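Local coordinates for protein putative silent information regulator 2 (Leishmania infantum, PDB 5OL0) that probably removes acetyl groups from lysine side chains of proteins as a zinc-containing, NAD-dependent sirtuin deacetylase, and is thought to regulate gene expression, at residues V38-G43 against T125-G130. Sequence-based numbering, arbitrary orientation.
Sequences VLVGAG and TQNIDG
At the C-terminal ends of two neighbouring parallel strands in the Rossmann-type sheet of this sirtuin, Val40 pairs with Thr125 just before both strands give way to loops beside the probable NAD-binding site. In this parallel bridge, with CA atoms 4.5 Å apart, Val40 bonds back to Cys124 and its O accepts from Gln126 N at 3.0 Å, so the two bonds flank Thr125; an N-H...O angle of 168° makes the latter nearly straight. The same carbonyl oxygen lies 3.5 Å from Thr125 CA in a CA-H...O contact. Both side chains of the pair leave on one face of the sheet, where Val40 CB approaches Thr125 OG1 to 3.7 Å. That hydroxyl, anti to its backbone N (chi1 -179°), accepts from Asn127 N at 3.0 Å, which defines an ST turn, and also bonds to Glu132 on the following helix. The turn falls where the strand ends and residues 126-129, which probably contribute to the NAD site, begin. Gln126 extends its side chain past Gly41, its CG 3.7 Å from Gly41 CA, while the backbone O of Gln126 is hydrogen-bonded to ND1 of His146, the residue that probably acts as proton acceptor. The CB of Asn127 is directed toward segment 38-43: CG lies anti to its own carbonyl carbon (chi1 -68°), and ND2 reaches Gly41 O at 2.8 Å in a bent, weak hydrogen bond, with Val40 CG1 3.8 Å from the same nitrogen.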
loop_
_atom_site.group_PDB
_atom_site.type_symbol
_atom_site.label_atom_id
_atom_site.label_comp_id
_atom_site.label_asym_id
_atom_site.label_seq_id
_atom_site.Cartn_x
_atom_site.Cartn_y
_atom_site.Cartn_z
ATOM N N VAL A 38 6.881 -6.440 -4.347
ATOM C CA VAL A 38 6.702 -5.857 -3.040
ATOM C C VAL A 38 5.297 -5.358 -2.998
ATOM O O VAL A 38 4.854 -4.616 -3.886
ATOM C CB VAL A 38 7.683 -4.687 -2.794
ATOM C CG1 VAL A 38 7.525 -4.109 -1.350
ATOM C CG2 VAL A 38 9.101 -5.148 -2.990
ATOM N N LEU A 39 4.597 -5.759 -1.963
ATOM C CA LEU A 39 3.263 -5.252 -1.619
ATOM C C LEU A 39 3.286 -4.435 -0.346
ATOM O O LEU A 39 3.897 -4.840 0.662
ATOM C CB LEU A 39 2.303 -6.425 -1.371
ATOM C CG LEU A 39 2.323 -7.517 -2.420
ATOM C CD1 LEU A 39 1.256 -8.553 -2.132
ATOM C CD2 LEU A 39 2.109 -6.958 -3.821
ATOM N N VAL A 40 2.551 -3.326 -0.344
ATOM C CA VAL A 40 2.639 -2.354 0.690
ATOM C C VAL A 40 1.268 -1.999 1.201
ATOM O O VAL A 40 0.385 -1.781 0.405
ATOM C CB VAL A 40 3.322 -1.064 0.162
ATOM C CG1 VAL A 40 3.572 -0.122 1.325
ATOM C CG2 VAL A 40 4.648 -1.364 -0.496
ATOM N N GLY A 41 1.086 -1.923 2.521
ATOM C CA GLY A 41 -0.176 -1.436 3.105
ATOM C C GLY A 41 0.031 -0.434 4.238
ATOM O O GLY A 41 1.127 0.037 4.438
ATOM N N ALA A 42 -1.011 -0.213 5.053
ATOM C CA ALA A 42 -1.084 0.897 6.001
ATOM C C ALA A 42 0.035 0.813 7.068
ATOM O O ALA A 42 0.540 1.841 7.515
ATOM C CB ALA A 42 -2.434 0.924 6.680
ATOM N N GLY A 43 0.417 -0.399 7.432
ATOM C CA GLY A 43 1.517 -0.599 8.401
ATOM C C GLY A 43 2.842 0.060 8.040
ATOM O O GLY A 43 3.538 0.478 8.941
ATOM N N THR A 125 0.943 -1.061 -4.094
ATOM C CA THR A 125 0.573 -0.488 -2.793
ATOM C C THR A 125 -0.936 -0.314 -2.716
ATOM O O THR A 125 -1.581 0.051 -3.664
ATOM C CB THR A 125 1.276 0.860 -2.571
ATOM O OG1 THR A 125 0.930 1.400 -1.298
ATOM C CG2 THR A 125 0.954 1.921 -3.672
ATOM N N GLN A 126 -1.506 -0.631 -1.590
ATOM C CA GLN A 126 -2.873 -0.313 -1.318
ATOM C C GLN A 126 -3.003 1.014 -0.547
ATOM O O GLN A 126 -4.102 1.487 -0.350
ATOM C CB GLN A 126 -3.548 -1.461 -0.568
ATOM C CG GLN A 126 -3.047 -1.867 0.778
ATOM C CD GLN A 126 -3.843 -3.065 1.302
ATOM O OE1 GLN A 126 -5.050 -3.077 1.281
ATOM N NE2 GLN A 126 -3.188 -4.026 1.745
ATOM N N ASN A 127 -1.886 1.645 -0.206
ATOM C CA ASN A 127 -1.908 2.939 0.449
ATOM C C ASN A 127 -2.260 4.036 -0.578
ATOM O O ASN A 127 -2.009 3.917 -1.821
ATOM C CB ASN A 127 -0.568 3.225 1.119
ATOM C CG ASN A 127 -0.292 2.335 2.299
ATOM O OD1 ASN A 127 -1.221 1.725 2.889
ATOM N ND2 ASN A 127 0.994 2.314 2.730
ATOM N N ILE A 128 -2.833 5.120 -0.057
ATOM C CA ILE A 128 -3.239 6.235 -0.915
ATOM C C ILE A 128 -2.428 7.457 -0.584
ATOM O O ILE A 128 -2.828 8.568 -0.890
ATOM C CB ILE A 128 -4.740 6.460 -0.793
ATOM C CG1 ILE A 128 -5.179 6.885 0.632
ATOM C CG2 ILE A 128 -5.441 5.184 -1.183
ATOM C CD1 ILE A 128 -6.697 6.996 0.760
ATOM N N ASP A 129 -1.258 7.242 0.026
ATOM C CA ASP A 129 -0.452 8.354 0.517
ATOM C C ASP A 129 0.598 8.835 -0.470
ATOM O O ASP A 129 1.320 9.743 -0.158
ATOM C CB ASP A 129 0.148 8.007 1.888
ATOM C CG ASP A 129 0.992 6.697 1.897
ATOM O OD1 ASP A 129 1.602 6.358 0.847
ATOM O OD2 ASP A 129 1.043 6.013 2.982
ATOM N N GLY A 130 0.767 8.169 -1.616
ATOM C CA GLY A 130 1.815 8.532 -2.567
ATOM C C GLY A 130 3.282 8.451 -2.105
ATOM O O GLY A 130 4.201 8.933 -2.795
#